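Local coordinates for suppressor protein MPT5 (Saccharomyces cerevisiae, PDB 5BZ1) that binds sequence elements in the 3'-UTRs of target mRNAs through its Pumilio repeat domain and regulates their expression after transcription, including negative regulation of HO, at residues 25-28 and 29-33; 122-126 and 127-131; 188-191 and 192-196; 286-289 and 290-293. All coordinates share one frame; numbering follows the deposited sequence.

Contact 1: 25-28 and 29-33; sequences CRFL and QKKLE. With nucleotides of chain B.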
loop_
_atom_site.group_PDB
_atom_site.type_symbol
_atom_site.label_atom_id
_atom_site.label_comp_id
_atom_site.label_asym_id
_atom_site.label_seq_id
_atom_site.Cartn_x
_atom_site.Cartn_y
_atom_site.Cartn_z
ATOM N N CYS A 25 7.822 -14.925 34.224
ATOM C CA CYS A 25 6.866 -14.252 33.355
ATOM C C CYS A 25 5.704 -15.162 32.957
ATOM O O CYS A 25 4.545 -14.735 32.964
ATOM C CB CYS A 25 7.571 -13.735 32.106
ATOM S SG CYS A 25 6.543 -12.675 31.098
ATOM N N ARG A 26 6.016 -16.407 32.603
ATOM C CA ARG A 26 4.984 -17.393 32.297
ATOM C C ARG A 26 4.086 -17.640 33.506
ATOM O O ARG A 26 2.883 -17.860 33.362
ATOM C CB ARG A 26 5.609 -18.712 31.836
ATOM C CG ARG A 26 6.357 -18.624 30.513
ATOM C CD ARG A 26 6.877 -19.986 30.076
ATOM N NE ARG A 26 7.434 -19.946 28.727
ATOM C CZ ARG A 26 6.705 -20.016 27.617
ATOM N NH1 ARG A 26 5.385 -20.126 27.692
ATOM N NH2 ARG A 26 7.293 -19.974 26.430
ATOM N N PHE A 27 4.682 -17.601 34.694
ATOM C CA PHE A 27 3.947 -17.773 35.942
ATOM C C PHE A 27 2.954 -16.630 36.150
ATOM O O PHE A 27 1.803 -16.861 36.511
ATOM C CB PHE A 27 4.924 -17.868 37.122
ATOM C CG PHE A 27 4.263 -17.839 38.478
ATOM C CD1 PHE A 27 3.615 -18.960 38.979
ATOM C CD2 PHE A 27 4.313 -16.694 39.262
ATOM C CE1 PHE A 27 3.014 -18.934 40.237
ATOM C CE2 PHE A 27 3.716 -16.659 40.516
ATOM C CZ PHE A 27 3.065 -17.781 41.003
ATOM N N LEU A 28 3.400 -15.399 35.911
ATOM C CA LEU A 28 2.535 -14.233 36.075
ATOM C C LEU A 28 1.390 -14.231 35.060
ATOM O O LEU A 28 0.272 -13.811 35.369
ATOM C CB LEU A 28 3.346 -12.942 35.974
ATOM C CG LEU A 28 4.417 -12.751 37.047
ATOM C CD1 LEU A 28 5.186 -11.455 36.824
ATOM C CD2 LEU A 28 3.794 -12.772 38.434
ATOM N N GLN A 29 1.674 -14.705 33.849
ATOM C CA GLN A 29 0.660 -14.806 32.810
ATOM C C GLN A 29 -0.411 -15.826 33.181
ATOM O O GLN A 29 -1.599 -15.595 32.962
ATOM C CB GLN A 29 1.302 -15.182 31.474
ATOM C CG GLN A 29 2.211 -14.108 30.895
ATOM C CD GLN A 29 2.987 -14.599 29.694
ATOM O OE1 GLN A 29 2.405 -15.029 28.699
ATOM N NE2 GLN A 29 4.312 -14.547 29.784
ATOM N N LYS A 30 0.019 -16.954 33.739
ATOM C CA LYS A 30 -0.905 -17.985 34.198
ATOM C C LYS A 30 -1.797 -17.453 35.317
ATOM O O LYS A 30 -2.986 -17.768 35.380
ATOM C CB LYS A 30 -0.138 -19.222 34.676
ATOM C CG LYS A 30 -1.024 -20.320 35.241
ATOM C CD LYS A 30 -0.210 -21.529 35.686
ATOM C CE LYS A 30 -1.114 -22.635 36.215
ATOM N NZ LYS A 30 -0.343 -23.830 36.653
ATOM N N LYS A 31 -1.217 -16.638 36.192
ATOM C CA LYS A 31 -1.962 -16.037 37.292
ATOM C C LYS A 31 -3.010 -15.056 36.769
ATOM O O LYS A 31 -4.128 -15.002 37.283
ATOM C CB LYS A 31 -1.008 -15.335 38.257
ATOM C CG LYS A 31 -1.067 -15.869 39.677
ATOM C CD LYS A 31 -0.920 -17.380 39.698
ATOM C CE LYS A 31 -1.061 -17.926 41.107
ATOM N NZ LYS A 31 -0.928 -19.407 41.131
ATOM N N LEU A 32 -2.642 -14.288 35.743
ATOM C CA LEU A 32 -3.576 -13.368 35.094
ATOM C C LEU A 32 -4.714 -14.138 34.433
ATOM O O LEU A 32 -5.832 -13.633 34.316
ATOM C CB LEU A 32 -2.854 -12.508 34.054
ATOM C CG LEU A 32 -1.962 -11.391 34.591
ATOM C CD1 LEU A 32 -1.101 -10.805 33.483
ATOM C CD2 LEU A 32 -2.804 -10.305 35.225
ATOM N N GLU A 33 -4.423 -15.366 34.010
ATOM C CA GLU A 33 -5.424 -16.223 33.386
ATOM C C GLU A 33 -6.225 -17.005 34.427
ATOM O O GLU A 33 -7.122 -17.769 34.075
ATOM C CB GLU A 33 -4.767 -17.190 32.399
ATOM C CG GLU A 33 -4.102 -16.527 31.196
ATOM C CD GLU A 33 -3.341 -17.525 30.337
ATOM O OE1 GLU A 33 -2.932 -17.164 29.213
ATOM O OE2 GLU A 33 -3.150 -18.673 30.789
ATOM P P A B 10 10.811 -17.752 20.214
ATOM O OP1 A B 10 11.857 -18.766 19.930
ATOM O OP2 A B 10 9.426 -17.968 19.726
ATOM O "O5'" A B 10 10.769 -17.546 21.792
ATOM C "C5'" A B 10 11.846 -16.908 22.469
ATOM C "C4'" A B 10 11.869 -17.242 23.938
ATOM O "O4'" A B 10 10.688 -16.682 24.580
ATOM C "C3'" A B 10 11.868 -18.734 24.270
ATOM O "O3'" A B 10 12.658 -18.955 25.439
ATOM C "C2'" A B 10 10.402 -19.006 24.593
ATOM O "O2'" A B 10 10.178 -20.126 25.424
ATOM C "C1'" A B 10 10.002 -17.704 25.277
ATOM N N9 A B 10 8.563 -17.418 25.259
ATOM C C8 A B 10 7.650 -17.646 24.259
ATOM N N7 A B 10 6.432 -17.277 24.571
ATOM C C5 A B 10 6.543 -16.774 25.862
ATOM C C6 A B 10 5.606 -16.222 26.763
ATOM N N6 A B 10 4.307 -16.073 26.490
ATOM N N1 A B 10 6.060 -15.821 27.973
ATOM C C2 A B 10 7.361 -15.964 28.255
ATOM N N3 A B 10 8.333 -16.466 27.495
ATOM C C4 A B 10 7.854 -16.857 26.298
#

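Contact 2: 122-126 and 127-131; sequences FSQEF and TSIEQ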
loop_
_atom_site.group_PDB
_atom_site.type_symbol
_atom_site.label_atom_id
_atom_site.label_comp_id
_atom_site.label_asym_id
_atom_site.label_seq_id
_atom_site.Cartn_x
_atom_site.Cartn_y
_atom_site.Cartn_z
ATOM N N PHE A 122 3.793 10.122 18.256
ATOM C CA PHE A 122 4.258 10.033 16.878
ATOM C C PHE A 122 4.336 11.407 16.208
ATOM O O PHE A 122 4.780 11.521 15.060
ATOM C CB PHE A 122 3.347 9.113 16.059
ATOM C CG PHE A 122 3.584 7.645 16.295
ATOM C CD1 PHE A 122 4.756 7.038 15.858
ATOM C CD2 PHE A 122 2.629 6.865 16.936
ATOM C CE1 PHE A 122 4.979 5.681 16.069
ATOM C CE2 PHE A 122 2.845 5.510 17.155
ATOM C CZ PHE A 122 4.020 4.918 16.719
ATOM N N SER A 123 3.891 12.445 16.914
ATOM C CA SER A 123 3.946 13.803 16.376
ATOM C C SER A 123 5.371 14.342 16.447
ATOM O O SER A 123 6.230 13.771 17.127
ATOM C CB SER A 123 3.006 14.738 17.138
ATOM O OG SER A 123 3.523 15.047 18.422
ATOM N N GLN A 124 5.613 15.452 15.755
ATOM C CA GLN A 124 6.948 16.037 15.683
ATOM C C GLN A 124 7.481 16.530 17.025
ATOM O O GLN A 124 8.672 16.804 17.157
ATOM C CB GLN A 124 6.993 17.155 14.640
ATOM C CG GLN A 124 6.943 16.651 13.206
ATOM C CD GLN A 124 7.111 17.764 12.192
ATOM O OE1 GLN A 124 8.115 18.475 12.194
ATOM N NE2 GLN A 124 6.122 17.922 11.322
ATOM N N GLU A 125 6.607 16.639 18.017
ATOM C CA GLU A 125 7.036 17.024 19.355
ATOM C C GLU A 125 7.976 15.965 19.946
ATOM O O GLU A 125 8.864 16.284 20.736
ATOM C CB GLU A 125 5.820 17.229 20.265
ATOM C CG GLU A 125 6.154 17.745 21.659
ATOM C CD GLU A 125 4.925 17.906 22.535
ATOM O OE1 GLU A 125 3.801 17.683 22.037
ATOM O OE2 GLU A 125 5.084 18.253 23.725
ATOM N N PHE A 126 7.787 14.710 19.538
ATOM C CA PHE A 126 8.567 13.599 20.079
ATOM C C PHE A 126 9.237 12.733 19.008
ATOM O O PHE A 126 10.217 12.041 19.286
ATOM C CB PHE A 126 7.683 12.715 20.966
ATOM C CG PHE A 126 7.111 13.429 22.159
ATOM C CD1 PHE A 126 7.884 13.641 23.292
ATOM C CD2 PHE A 126 5.796 13.880 22.154
ATOM C CE1 PHE A 126 7.361 14.296 24.399
ATOM C CE2 PHE A 126 5.266 14.536 23.254
ATOM C CZ PHE A 126 6.050 14.743 24.381
ATOM N N THR A 127 8.702 12.769 17.790
ATOM C CA THR A 127 9.203 11.935 16.703
ATOM C C THR A 127 9.340 12.746 15.414
ATOM O O THR A 127 8.356 13.295 14.913
ATOM C CB THR A 127 8.265 10.733 16.464
ATOM O OG1 THR A 127 8.141 9.976 17.674
ATOM C CG2 THR A 127 8.796 9.831 15.357
ATOM N N SER A 128 10.558 12.823 14.879
ATOM C CA SER A 128 10.814 13.624 13.682
ATOM C C SER A 128 10.204 12.990 12.433
ATOM O O SER A 128 9.926 11.790 12.406
ATOM C CB SER A 128 12.318 13.824 13.476
ATOM O OG SER A 128 12.922 12.648 12.971
ATOM N N ILE A 129 9.987 13.808 11.404
ATOM C CA ILE A 129 9.510 13.319 10.113
ATOM C C ILE A 129 10.453 12.246 9.574
ATOM O O ILE A 129 10.015 11.203 9.090
ATOM C CB ILE A 129 9.390 14.465 9.088
ATOM C CG1 ILE A 129 8.142 15.302 9.365
ATOM C CG2 ILE A 129 9.333 13.924 7.667
ATOM C CD1 ILE A 129 7.983 16.498 8.444
ATOM N N GLU A 130 11.751 12.521 9.666
ATOM C CA GLU A 130 12.785 11.583 9.249
ATOM C C GLU A 130 12.634 10.252 9.989
ATOM O O GLU A 130 12.783 9.180 9.399
ATOM C CB GLU A 130 14.163 12.190 9.526
ATOM C CG GLU A 130 15.338 11.390 8.990
ATOM C CD GLU A 130 16.680 12.024 9.328
ATOM O OE1 GLU A 130 16.700 13.210 9.721
ATOM O OE2 GLU A 130 17.711 11.330 9.205
ATOM N N GLN A 131 12.324 10.327 11.280
ATOM C CA GLN A 131 12.116 9.128 12.081
ATOM C C GLN A 131 10.854 8.367 11.663
ATOM O O GLN A 131 10.838 7.135 11.680
ATOM C CB GLN A 131 12.097 9.473 13.573
ATOM C CG GLN A 131 13.494 9.658 14.175
ATOM C CD GLN A 131 13.453 10.169 15.604
ATOM O OE1 GLN A 131 12.516 10.868 15.995
ATOM N NE2 GLN A 131 14.464 9.817 16.392
HETATM O O HOH W 1 6.091 13.166 13.396
HETATM O O HOH W 2 10.526 16.588 11.875
#

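Contact 3: 188-191 and 192-196; sequences SVCT and LQQIF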
loop_
_atom_site.group_PDB
_atom_site.type_symbol
_atom_site.label_atom_id
_atom_site.label_comp_id
_atom_site.label_asym_id
_atom_site.label_seq_id
_atom_site.Cartn_x
_atom_site.Cartn_y
_atom_site.Cartn_z
ATOM N N SER A 188 -5.618 2.476 0.970
ATOM C CA SER A 188 -6.841 1.682 0.910
ATOM C C SER A 188 -7.875 2.104 1.955
ATOM O O SER A 188 -9.045 1.732 1.853
ATOM C CB SER A 188 -6.525 0.192 1.060
ATOM O OG SER A 188 -6.048 -0.097 2.360
ATOM N N VAL A 189 -7.454 2.882 2.950
ATOM C CA VAL A 189 -8.362 3.277 4.031
ATOM C C VAL A 189 -8.446 4.785 4.295
ATOM O O VAL A 189 -9.393 5.246 4.926
ATOM C CB VAL A 189 -8.004 2.574 5.368
ATOM C CG1 VAL A 189 -8.129 1.066 5.244
ATOM C CG2 VAL A 189 -6.605 2.965 5.807
ATOM N N CYS A 190 -7.461 5.549 3.830
ATOM C CA CYS A 190 -7.412 6.978 4.141
ATOM C C CYS A 190 -8.447 7.782 3.347
ATOM O O CYS A 190 -9.062 7.257 2.415
ATOM C CB CYS A 190 -6.004 7.538 3.928
ATOM S SG CYS A 190 -5.484 7.610 2.201
ATOM N N THR A 191 -8.650 9.044 3.723
ATOM C CA THR A 191 -9.675 9.878 3.088
ATOM C C THR A 191 -9.279 10.290 1.674
ATOM O O THR A 191 -8.100 10.276 1.321
ATOM C CB THR A 191 -9.980 11.148 3.908
ATOM O OG1 THR A 191 -9.010 12.163 3.618
ATOM C CG2 THR A 191 -9.971 10.840 5.399
ATOM N N LEU A 192 -10.272 10.662 0.871
ATOM C CA LEU A 192 -10.034 11.058 -0.512
ATOM C C LEU A 192 -9.037 12.215 -0.590
ATOM O O LEU A 192 -8.108 12.191 -1.401
ATOM C CB LEU A 192 -11.351 11.431 -1.196
ATOM C CG LEU A 192 -11.344 11.523 -2.720
ATOM C CD1 LEU A 192 -10.450 10.449 -3.316
ATOM C CD2 LEU A 192 -12.756 11.388 -3.261
ATOM N N GLN A 193 -9.215 13.208 0.278
ATOM C CA GLN A 193 -8.343 14.379 0.298
ATOM C C GLN A 193 -6.911 14.041 0.722
ATOM O O GLN A 193 -5.961 14.703 0.299
ATOM C CB GLN A 193 -8.940 15.487 1.171
ATOM C CG GLN A 193 -10.070 16.252 0.473
ATOM C CD GLN A 193 -10.738 17.279 1.367
ATOM O OE1 GLN A 193 -10.810 17.112 2.583
ATOM N NE2 GLN A 193 -11.235 18.352 0.762
ATOM N N GLN A 194 -6.763 13.010 1.550
ATOM C CA GLN A 194 -5.437 12.519 1.915
ATOM C C GLN A 194 -4.782 11.789 0.738
ATOM O O GLN A 194 -3.569 11.869 0.552
ATOM C CB GLN A 194 -5.503 11.608 3.149
ATOM C CG GLN A 194 -5.777 12.348 4.470
ATOM C CD GLN A 194 -6.126 11.402 5.606
ATOM O OE1 GLN A 194 -6.586 10.284 5.372
ATOM N NE2 GLN A 194 -5.915 11.846 6.842
ATOM N N ILE A 195 -5.589 11.078 -0.047
ATOM C CA ILE A 195 -5.095 10.417 -1.256
ATOM C C ILE A 195 -4.572 11.452 -2.254
ATOM O O ILE A 195 -3.524 11.256 -2.876
ATOM C CB ILE A 195 -6.195 9.562 -1.929
ATOM C CG1 ILE A 195 -6.653 8.437 -1.003
ATOM C CG2 ILE A 195 -5.707 8.978 -3.251
ATOM C CD1 ILE A 195 -7.800 7.610 -1.560
ATOM N N PHE A 196 -5.316 12.548 -2.401
ATOM C CA PHE A 196 -4.941 13.644 -3.297
ATOM C C PHE A 196 -3.556 14.198 -2.987
ATOM O O PHE A 196 -2.725 14.336 -3.885
ATOM C CB PHE A 196 -5.960 14.781 -3.209
ATOM C CG PHE A 196 -7.231 14.525 -3.963
ATOM C CD1 PHE A 196 -7.329 13.463 -4.851
ATOM C CD2 PHE A 196 -8.331 15.356 -3.793
ATOM C CE1 PHE A 196 -8.500 13.228 -5.550
ATOM C CE2 PHE A 196 -9.506 15.125 -4.489
ATOM C CZ PHE A 196 -9.587 14.059 -5.368
#

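Contact 4: 286-289 and 290-293; sequences ASDD and VINA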
loop_
_atom_site.group_PDB
_atom_site.type_symbol
_atom_site.label_atom_id
_atom_site.label_comp_id
_atom_site.label_asym_id
_atom_site.label_seq_id
_atom_site.Cartn_x
_atom_site.Cartn_y
_atom_site.Cartn_z
ATOM N N ALA A 286 -18.580 5.304 -15.074
ATOM C CA ALA A 286 -17.795 6.507 -14.800
ATOM C C ALA A 286 -18.476 7.771 -15.327
ATOM O O ALA A 286 -19.338 7.699 -16.204
ATOM C CB ALA A 286 -16.401 6.372 -15.392
ATOM N N SER A 287 -18.080 8.925 -14.793
ATOM C CA SER A 287 -18.620 10.212 -15.238
ATOM C C SER A 287 -18.260 10.486 -16.694
ATOM O O SER A 287 -17.361 9.851 -17.248
ATOM C CB SER A 287 -18.095 11.349 -14.363
ATOM O OG SER A 287 -16.697 11.511 -14.533
ATOM N N ASP A 288 -18.959 11.435 -17.310
ATOM C CA ASP A 288 -18.743 11.733 -18.723
ATOM C C ASP A 288 -17.330 12.234 -19.033
ATOM O O ASP A 288 -16.698 11.745 -19.968
ATOM C CB ASP A 288 -19.807 12.701 -19.258
ATOM C CG ASP A 288 -21.080 11.988 -19.683
ATOM O OD1 ASP A 288 -21.017 10.762 -19.910
ATOM O OD2 ASP A 288 -22.134 12.652 -19.797
ATOM N N ASP A 289 -16.828 13.183 -18.244
ATOM C CA ASP A 289 -15.509 13.764 -18.513
ATOM C C ASP A 289 -14.380 12.737 -18.437
ATOM O O ASP A 289 -13.415 12.814 -19.198
ATOM C CB ASP A 289 -15.219 14.947 -17.585
ATOM C CG ASP A 289 -14.366 16.012 -18.253
ATOM O OD1 ASP A 289 -14.600 16.294 -19.448
ATOM O OD2 ASP A 289 -13.459 16.560 -17.590
ATOM N N VAL A 290 -14.507 11.782 -17.517
ATOM C CA VAL A 290 -13.590 10.647 -17.442
ATOM C C VAL A 290 -13.590 9.883 -18.771
ATOM O O VAL A 290 -12.541 9.456 -19.262
ATOM C CB VAL A 290 -13.979 9.686 -16.292
ATOM C CG1 VAL A 290 -13.266 8.353 -16.430
ATOM C CG2 VAL A 290 -13.682 10.315 -14.934
ATOM N N ILE A 291 -14.777 9.736 -19.354
ATOM C CA ILE A 291 -14.961 8.983 -20.594
ATOM C C ILE A 291 -14.418 9.717 -21.828
ATOM O O ILE A 291 -13.714 9.119 -22.647
ATOM C CB ILE A 291 -16.448 8.599 -20.794
ATOM C CG1 ILE A 291 -16.887 7.616 -19.705
ATOM C CG2 ILE A 291 -16.676 8.003 -22.177
ATOM C CD1 ILE A 291 -18.384 7.582 -19.456
ATOM N N ASN A 292 -14.742 11.004 -21.954
ATOM C CA ASN A 292 -14.237 11.830 -23.054
ATOM C C ASN A 292 -12.711 11.853 -23.085
ATOM O O ASN A 292 -12.096 11.781 -24.147
ATOM C CB ASN A 292 -14.745 13.270 -22.935
ATOM C CG ASN A 292 -16.174 13.354 -22.432
ATOM O OD1 ASN A 292 -17.018 12.527 -22.773
ATOM N ND2 ASN A 292 -16.452 14.366 -21.615
ATOM N N ALA A 293 -12.112 11.968 -21.904
ATOM C CA ALA A 293 -10.662 11.999 -21.768
ATOM C C ALA A 293 -10.045 10.674 -22.216
ATOM O O ALA A 293 -9.060 10.658 -22.952
ATOM C CB ALA A 293 -10.277 12.308 -20.331
#

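Contact 1: 25-28 and 29-33
Gln29 and Cys25 come side by side, one helical turn apart, through different first torsions: CG of Gln29 turns in beside its own backbone N (chi1 -67°) and the chain runs on extended, whereas SG of Cys25 stands anti to its N (chi1 -171°). The Gln29 amide thereby passes close to the thiol, NE2 lying 3.2 Å from SG, and ends at the base of nucleotide A10 of chain B. Two bonds join amide and adenine. Gln29 NE2 donates to N1 of A10 over 2.8 Å, and Gln29 OE1 accepts from N6 over 3.1 Å in an almost straight bond (174° at the hydrogen). NE2 is also held by a weak bond to Cys25 O at 3.2 Å; that same oxygen receives the regular helical bond from Gln29 N, and the amide is thus tied back to its own helix. Next to Cys25, Arg26 extends from CG to NE and lays one guanidinium face over the base, with A10 C5 3.3 Å above the guanidinium plane. At the guanidinium edge, NH2 donates to the ribose O2' of A10 over 3.1 Å. On another side of helix 22-32, the Lys31 side chain crosses that of Phe27 obliquely, with Lys31 NZ 4.1 Å from Phe27 CE1. In this first Pumilio repeat, cysteine and glutamine at the edge of the base with arginine over its face make up the PUF way of reading adenine: the amide donates to the ring nitrogen and accepts from the exocyclic amine, a pattern matched to the Watson-Crick edge of adenine.

Contact 2: 122-126 and 127-131
The flat amide of Gln124 crosses the side chain of Ile129 at a slant, with NE2 3.7 Å from Ile129 CD1 and CD also near CG1. Phe126 has the CG of its neighbour Glu125 over one face, toward the rim, and meets Tyr86 edge-to-face. The ring of Phe122 stacks with Phe159. A fourth flat group, the Gln131 amide, turns back on the chain because CG lies beside the backbone N (chi1 -80°) and the rest is extended; its OE1 accepts from Ser128 N at 3.0 Å. Ser128 OG in turn accepts from Gln131 N at 2.9 Å. This reciprocal pair is a capping box, and it starts helix 129-137. Before it the backbone makes a tight turn in which Ser123 O takes two N-H groups, those of Phe126 and Thr127; the bond from Thr127 N is short, 2.7 Å, and lies in the carbonyl plane. Gln124 CA approaches Thr127 O at 3.2 Å in a CA-H...O contact. Two waters fill out the polar seam. One donates to both Phe122 O and Thr127 O; the other donates to Gln124 OE1 and accepts from Ile129 N at 2.9 Å, giving a backbone N-H in the first turn of the helix a partner. The connection leads from helix 112-121, where Ser123 OG bonds to Lys120 O and Thr127 OG1 to Gly121 O, into helix 129-137. Phe122 and Thr127 both rest on Val89 of helix 89-93, and they also touch Leu135 and Val132, respectively, farther along helix 129-137.

Contact 3: 188-191 and 192-196
Thr191 and Gln194 grip one another tightly, while Leu192 and Gln193, just beyond, face outward. On the close side, Gln194 OE1 accepts from Thr191 N at 2.9 Å, the donor tilted 29° from the plane of the amide carbonyl. In return Gln194 N donates to Thr191 OG1 over 3.2 Å. With chi1 at 83°, OG1 of Thr191 sits between its backbone N and carbonyl carbon, which points it toward the first turn of the helix; CG2 is left beside the amide, 3.4 Å from Gln194 OE1. Cys190 presses in next to this pair. Its CB lies 3.2 Å from Gln194 OE1, and its SG makes an apolar contact with Ile195 CG1 at 3.5 Å. Both Cys190 and Ile195 are buried. The reciprocal bonding is a capping box, with Thr191 as N-cap of helix 192-204, and it marks the short break in Pumilio repeat 5 where the chain leaves helix 179-189 and enters the next helix. The first main-chain bond of that helix, Ile195 N to Thr191 O at 3.0 Å, lies in the carbonyl plane. Gln194 has a further hold, since its NE2 donates to Pro154 O; with OE1 bonded to Thr191 N, both ends of the amide are engaged and its rotation is fixed. The outer side is much looser. Leu192 reaches back to the preceding segment through CB, and CB of Gln193 comes no nearer than 4.1 Å to Thr191 OG1; both residues are exposed and, together with Thr191, touch a neighbouring molecule in the crystal.

Contact 4: 286-289 and 290-293
Val290 closes over Ala286 and Ser287 at the N-terminus of helix 288-307, one of the helices that build this all-helical Pumilio homology domain. Its CG1 meets Ala286 CB at 3.9 Å, and its CG2 comes within 3.3 Å of Ser287 OG. Ser287 holds the N-cap position. Ile291, with CG1 beside its backbone N (chi1 -66°), sends CD1 back along the chain to the carbonyl oxygens of the incoming residues, 3.4 Å from Ala286 O and similarly near Ser287 O. The first helical bonds are uneven. Ile291 N makes only weak bonds to Ser287 O and Asp288 O, whereas Asn292 N reaches Asp288 O firmly at 2.9 Å, and Ala293 N bonds to Asp289 O. Farther out, both buried side chains are backed by other helices: Val290 and Ile291 lie on Ile267 of helix 253-273, Ile291 also touches Phe271, and Val290 meets Asp229 and Phe230 of helix 229-240. The acidic residues stand on the exposed face. There the Asp289 carboxylate and the Asn292 amide cross with their planes 71° apart, and ND2 of Asn292 gives a weak bond to OD1 of Asp289 at 3.4 Å.

The four contacts follow one another along the chain, each finished before the next begins, and none touches another. Centre to centre, contact 1 lies about 36 Å from contact 2, contact 2 about 21 Å from contact 3, and contact 3 about 21 Å from contact 4; contacts 1 and 4 are about 62 Å apart, on opposite sides of the chain's centre. All belong to the Pumilio homology domain, contacts 1 and 3 in Pumilio repeats 1 and 5, and contact 2 at the start of repeat 4. Contact 1 reads RNA from within helix 22-32, whereas contacts 2, 3 and 4 mark the starts of helices 129-137, 192-204 and 288-307, away from the nucleic acid, in the elongated helical scaffold.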